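Local coordinates for triacylglycerol lipase (Yarrowia lipolytica, PDB 3O0D), which probably hydrolyses the ester bonds of triacylglycerols as a secreted, glycosylated lipase of the alpha/beta-hydrolase fold, at residues E247-W252 / V263-Q268; P253-P258 / F293-V298. All blocks are in the same frame, centred on the assembly; numbering follows the deposited sequence.

Interaction 1: residues E247-W252 / V263-Q268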
loop_
_atom_site.group_PDB
_atom_site.type_symbol
_atom_site.label_atom_id
_atom_site.label_comp_id
_atom_site.label_asym_id
_atom_site.label_seq_id
_atom_site.Cartn_x
_atom_site.Cartn_y
_atom_site.Cartn_z
ATOM N N GLU A 247 -10.061 0.901 5.371
ATOM C CA GLU A 247 -9.691 2.299 5.070
ATOM C C GLU A 247 -9.379 3.115 6.370
ATOM O O GLU A 247 -10.139 2.993 7.357
ATOM C CB GLU A 247 -10.858 2.975 4.346
ATOM C CG GLU A 247 -10.522 4.470 3.959
ATOM C CD GLU A 247 -11.547 5.097 3.053
ATOM O OE1 GLU A 247 -12.715 4.568 2.945
ATOM O OE2 GLU A 247 -11.236 6.160 2.425
ATOM N N VAL A 248 -8.244 3.849 6.330
ATOM C CA VAL A 248 -7.866 4.849 7.352
ATOM C C VAL A 248 -7.750 6.204 6.595
ATOM O O VAL A 248 -6.991 6.302 5.675
ATOM C CB VAL A 248 -6.498 4.519 7.830
ATOM C CG1 VAL A 248 -6.053 5.594 8.915
ATOM C CG2 VAL A 248 -6.542 3.046 8.494
ATOM N N PHE A 249 -8.560 7.185 6.959
ATOM C CA PHE A 249 -8.751 8.377 6.119
ATOM C C PHE A 249 -8.159 9.559 6.856
ATOM O O PHE A 249 -8.505 9.827 8.011
ATOM C CB PHE A 249 -10.234 8.589 5.976
ATOM C CG PHE A 249 -10.628 9.745 5.091
ATOM C CD1 PHE A 249 -10.242 9.741 3.700
ATOM C CD2 PHE A 249 -11.405 10.760 5.603
ATOM C CE1 PHE A 249 -10.778 10.770 2.846
ATOM C CE2 PHE A 249 -11.871 11.795 4.813
ATOM C CZ PHE A 249 -11.546 11.776 3.406
ATOM N N ILE A 250 -7.326 10.308 6.110
ATOM C CA ILE A 250 -6.778 11.579 6.645
ATOM C C ILE A 250 -7.749 12.644 6.163
ATOM O O ILE A 250 -7.713 13.005 4.970
ATOM C CB ILE A 250 -5.433 11.817 6.047
ATOM C CG1 ILE A 250 -4.427 10.718 6.444
ATOM C CG2 ILE A 250 -4.894 13.201 6.514
ATOM C CD1 ILE A 250 -3.086 10.829 5.603
ATOM N N ASP A 251 -8.607 13.091 7.087
ATOM C CA ASP A 251 -9.583 14.119 6.737
ATOM C C ASP A 251 -8.972 15.498 7.006
ATOM O O ASP A 251 -9.357 16.193 7.988
ATOM C CB ASP A 251 -10.879 13.896 7.521
ATOM C CG ASP A 251 -12.062 14.691 6.923
ATOM O OD1 ASP A 251 -11.820 15.583 6.099
ATOM O OD2 ASP A 251 -13.224 14.361 7.255
ATOM N N TRP A 252 -8.052 15.907 6.144
ATOM C CA TRP A 252 -7.282 17.188 6.369
ATOM C C TRP A 252 -6.697 17.526 5.042
ATOM O O TRP A 252 -6.295 16.633 4.332
ATOM C CB TRP A 252 -6.142 16.917 7.381
ATOM C CG TRP A 252 -5.572 18.201 7.992
ATOM C CD1 TRP A 252 -4.319 18.724 7.793
ATOM C CD2 TRP A 252 -6.296 19.150 8.784
ATOM N NE1 TRP A 252 -4.200 19.928 8.501
ATOM C CE2 TRP A 252 -5.377 20.179 9.141
ATOM C CE3 TRP A 252 -7.559 19.125 9.385
ATOM C CZ2 TRP A 252 -5.735 21.244 9.992
ATOM C CZ3 TRP A 252 -7.961 20.185 10.265
ATOM C CH2 TRP A 252 -7.020 21.238 10.531
ATOM N N VAL A 263 -9.093 9.064 10.755
ATOM C CA VAL A 263 -10.228 8.308 11.295
ATOM C C VAL A 263 -10.175 6.895 10.670
ATOM O O VAL A 263 -9.687 6.720 9.537
ATOM C CB VAL A 263 -11.601 8.997 11.061
ATOM C CG1 VAL A 263 -11.682 10.308 11.890
ATOM C CG2 VAL A 263 -11.842 9.257 9.509
ATOM N N MET A 264 -10.738 5.910 11.399
ATOM C CA MET A 264 -10.848 4.563 10.833
ATOM C C MET A 264 -12.254 4.446 10.246
ATOM O O MET A 264 -13.245 4.815 10.890
ATOM C CB MET A 264 -10.744 3.564 12.020
ATOM C CG MET A 264 -9.486 3.693 12.911
ATOM S SD MET A 264 -8.000 3.488 11.954
ATOM C CE MET A 264 -8.007 1.669 11.589
ATOM N N CYS A 265 -12.352 4.006 8.974
ATOM C CA CYS A 265 -13.644 4.029 8.260
ATOM C C CYS A 265 -14.162 2.611 8.207
ATOM O O CYS A 265 -13.375 1.769 7.864
ATOM C CB CYS A 265 -13.344 4.447 6.798
ATOM S SG CYS A 265 -12.555 6.128 6.822
ATOM N N GLN A 266 -15.430 2.433 8.507
ATOM C CA GLN A 266 -16.116 1.087 8.201
ATOM C C GLN A 266 -16.351 0.963 6.709
ATOM O O GLN A 266 -16.484 1.942 5.960
ATOM C CB GLN A 266 -17.379 0.907 8.915
ATOM C CG GLN A 266 -17.205 0.895 10.463
ATOM C CD GLN A 266 -16.678 -0.357 11.014
ATOM O OE1 GLN A 266 -16.017 -1.126 10.342
ATOM N NE2 GLN A 266 -16.909 -0.569 12.320
ATOM N N GLY A 267 -16.388 -0.284 6.278
ATOM C CA GLY A 267 -16.884 -0.620 4.926
ATOM C C GLY A 267 -15.960 -0.591 3.755
ATOM O O GLY A 267 -14.819 -0.092 3.786
ATOM N N GLN A 268 -16.499 -1.022 2.610
ATOM C CA GLN A 268 -15.662 -1.030 1.453
ATOM C C GLN A 268 -15.798 0.299 0.662
ATOM O O GLN A 268 -15.020 0.541 -0.265
ATOM C CB GLN A 268 -15.989 -2.284 0.534
ATOM C CG GLN A 268 -15.567 -3.610 1.225
ATOM C CD GLN A 268 -16.125 -4.840 0.531
ATOM O OE1 GLN A 268 -15.511 -5.950 0.553
ATOM N NE2 GLN A 268 -17.300 -4.669 -0.046
HETATM O O HOH W 1 -12.894 0.204 5.607
HETATM O O HOH W 2 -13.667 2.115 2.267
#
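Glu247 engages the partner strand through both backbone and side chain. Glu247 O accepts a nearly straight hydrogen bond (171°) from Cys265 N at 2.9 Å, the donor sitting above the carbonyl plane. Its N donates to water 1, which passes hydrogen bonds on to Cys265 O and Gly267 O. With CG anti to the backbone N (chi1 -179°), the extended side chain runs alongside Cys265, Glu247 CG lying 3.9 Å from Cys265 SG. The buried carboxylate is gripped at both oxygens: OE1 by water 2, which also donates to Gly267 O, and OE2 by Thr226 OG1 and Ser274 N. Val248 forms a non-hydrogen-bonded pair with Met264; the two side chains point the same way, and bends at chi2 and chi3 bring Met264 CE within 3.7 Å of Val248 CG2. These strands make an antiparallel beta hairpin in the mixed sheet of the alpha/beta-hydrolase fold, between strands 222-227 and 3-8. Phe249 and Val263 form the hydrogen-bonded pair: Phe249 N reaches Val263 O at 2.9 Å, nearly along the C=O axis, and Val263 N returns to Phe249 O in the carbonyl plane. Phe249 CB packs 3.5 Å from Cys265 SG, a sulfur tied to Cys273 by a disulfide, while Val263 CG2 packs on the same CB and lies near the plane at the edge of the phenyl ring. An inverse gamma turn centred on Asp251 follows, and Asp251 OD1 salt-bridges Arg228.

Interaction 2: residues P253-P258 / F293-V298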
loop_
_atom_site.group_PDB
_atom_site.type_symbol
_atom_site.label_atom_id
_atom_site.label_comp_id
_atom_site.label_asym_id
_atom_site.label_seq_id
_atom_site.Cartn_x
_atom_site.Cartn_y
_atom_site.Cartn_z
ATOM N N PRO A 253 -6.547 18.814 4.763
ATOM C CA PRO A 253 -6.045 19.133 3.437
ATOM C C PRO A 253 -4.570 19.071 3.298
ATOM O O PRO A 253 -4.139 18.889 2.143
ATOM C CB PRO A 253 -6.518 20.589 3.199
ATOM C CG PRO A 253 -7.314 20.965 4.350
ATOM C CD PRO A 253 -7.166 19.942 5.477
ATOM N N LEU A 254 -3.783 19.043 4.404
ATOM C CA LEU A 254 -2.362 19.112 4.290
ATOM C C LEU A 254 -1.669 17.872 4.877
ATOM O O LEU A 254 -2.308 17.064 5.554
ATOM C CB LEU A 254 -1.878 20.328 5.084
ATOM C CG LEU A 254 -2.453 21.652 4.485
ATOM C CD1 LEU A 254 -2.038 22.818 5.306
ATOM C CD2 LEU A 254 -2.046 21.872 3.037
ATOM N N ILE A 255 -0.344 17.857 4.748
ATOM C CA ILE A 255 0.486 16.930 5.548
ATOM C C ILE A 255 0.343 17.294 7.037
ATOM O O ILE A 255 -0.277 18.315 7.415
ATOM C CB ILE A 255 1.950 16.960 5.100
ATOM C CG1 ILE A 255 2.546 18.400 5.179
ATOM C CG2 ILE A 255 2.030 16.420 3.628
ATOM C CD1 ILE A 255 4.111 18.556 4.972
ATOM N N HIS A 256 0.938 16.454 7.861
ATOM C CA HIS A 256 0.906 16.646 9.283
ATOM C C HIS A 256 -0.453 16.937 9.878
ATOM O O HIS A 256 -0.626 17.947 10.586
ATOM C CB HIS A 256 1.995 17.716 9.684
ATOM C CG HIS A 256 3.381 17.302 9.289
ATOM N ND1 HIS A 256 3.944 16.090 9.667
ATOM C CD2 HIS A 256 4.283 17.904 8.472
ATOM C CE1 HIS A 256 5.139 15.978 9.095
ATOM N NE2 HIS A 256 5.360 17.066 8.368
ATOM N N PRO A 257 -1.455 16.068 9.632
ATOM C CA PRO A 257 -2.783 16.337 10.084
ATOM C C PRO A 257 -2.814 16.309 11.637
ATOM O O PRO A 257 -1.999 15.590 12.320
ATOM C CB PRO A 257 -3.581 15.148 9.549
ATOM C CG PRO A 257 -2.562 14.022 9.354
ATOM C CD PRO A 257 -1.301 14.744 8.956
ATOM N N PRO A 258 -3.778 17.032 12.186
ATOM C CA PRO A 258 -4.071 16.873 13.607
ATOM C C PRO A 258 -4.547 15.415 13.911
ATOM O O PRO A 258 -5.128 14.702 13.103
ATOM C CB PRO A 258 -5.204 17.842 13.900
ATOM C CG PRO A 258 -5.463 18.523 12.674
ATOM C CD PRO A 258 -4.753 17.910 11.504
ATOM N N PHE A 293 0.615 12.399 5.697
ATOM C CA PHE A 293 1.437 12.696 6.894
ATOM C C PHE A 293 2.688 13.509 6.542
ATOM O O PHE A 293 2.889 14.587 7.035
ATOM C CB PHE A 293 1.817 11.437 7.711
ATOM C CG PHE A 293 0.642 10.703 8.296
ATOM C CD1 PHE A 293 0.130 9.621 7.670
ATOM C CD2 PHE A 293 0.102 11.048 9.494
ATOM C CE1 PHE A 293 -0.905 8.992 8.119
ATOM C CE2 PHE A 293 -0.965 10.363 9.950
ATOM C CZ PHE A 293 -1.449 9.321 9.243
ATOM N N VAL A 294 3.495 12.929 5.662
ATOM C CA VAL A 294 4.607 13.596 5.026
ATOM C C VAL A 294 4.325 13.696 3.506
ATOM O O VAL A 294 3.454 13.066 3.057
ATOM C CB VAL A 294 5.924 12.854 5.215
ATOM C CG1 VAL A 294 6.241 12.686 6.644
ATOM C CG2 VAL A 294 5.826 11.520 4.618
ATOM N N THR A 295 5.080 14.529 2.801
ATOM C CA THR A 295 4.906 14.620 1.336
ATOM C C THR A 295 5.475 13.382 0.664
ATOM O O THR A 295 6.630 13.070 0.897
ATOM C CB THR A 295 5.615 15.888 0.806
ATOM O OG1 THR A 295 4.926 17.012 1.399
ATOM C CG2 THR A 295 5.377 15.913 -0.707
ATOM N N GLU A 296 4.678 12.687 -0.131
ATOM C CA GLU A 296 5.151 11.452 -0.773
ATOM C C GLU A 296 5.578 11.842 -2.191
ATOM O O GLU A 296 5.154 12.892 -2.639
ATOM C CB GLU A 296 4.021 10.456 -0.889
ATOM C CG GLU A 296 3.394 9.952 0.426
ATOM C CD GLU A 296 4.442 9.020 1.199
ATOM O OE1 GLU A 296 5.403 8.525 0.605
ATOM O OE2 GLU A 296 4.225 8.758 2.403
ATOM N N GLY A 297 6.523 11.084 -2.759
ATOM C CA GLY A 297 6.803 11.210 -4.204
ATOM C C GLY A 297 8.064 11.913 -4.526
ATOM O O GLY A 297 8.488 11.886 -5.722
ATOM N N VAL A 298 8.700 12.517 -3.544
ATOM C CA VAL A 298 9.952 13.234 -3.761
ATOM C C VAL A 298 10.969 12.890 -2.719
ATOM O O VAL A 298 10.698 13.064 -1.508
ATOM C CB VAL A 298 9.774 14.796 -3.702
ATOM C CG1 VAL A 298 11.178 15.574 -3.853
ATOM C CG2 VAL A 298 8.799 15.243 -4.819
HETATM O O HOH W 3 -1.744 14.265 5.179
#
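The loop joining strands 247-250 and 262-265 of the sheet here meets the loop that follows helix 285-290; neither segment has regular secondary structure, and their backbones run nearest at Ile255 and Phe293, with 4.5 Å between the two CA atoms. The pivot is the carbonyl oxygen of Phe293. His256 N donates to Phe293 O at 2.8 Å, in the carbonyl plane and on a lone pair. The same oxygen lies over one face of the His256 imidazole, displaced toward the rim, with His256 ND1 3.2 Å from Phe293 O but badly angled for a hydrogen bond. CG of His256 stands anti to its own carbonyl carbon (chi1 -59°), which turns the ring across the oxygen. In the preceding residue, Ile255 CB touches Phe293 O at 3.2 Å, and Ile255 CG2 rests on the peptide between Val294 and Thr295, 3.6 Å from Val294 C. The Ile255 side chain crosses that of Thr295 obliquely, Ile255 CG2 being 3.7 Å from Thr295 OG1. Water 3 adds a second backbone link, donating to Leu254 O and accepting from Phe293 N. On the buried side the Pro257 ring crosses the Phe293 side chain at about a right angle, Pro257 CD lying 4.0 Å from Phe293 CD2. Phe293 also packs edge-to-face with Tyr15 of helix 12-27. One direct and one water-mediated link thus fix backbone to backbone, Pro257 against Phe293 supplies the apolar part, and the carbonyl oxygen over the imidazole face could modestly stabilise a protonated His256.

How the interactions relate
Both interactions hold the hairpin of strands 247-250 and 262-265, but at different levels. Interaction 1 is buried within the sheet and joins the two strands to each other through repeated backbone bonds, with a disulfide cysteine and bridging waters at one end. Interaction 2 is only partly buried and ties the loop between those strands to the chain beyond helix 285-290, through a single direct bond, a water and irregular side-chain packing. The two touch through 247-252, whose Trp252 ring packs on Pro257 and Pro258 and whose Ile250 meets Pro257 of one loop and Phe293 of the other. Apolar contacts thus carry the packing on from the end of strand 247-250 into the partly buried loops.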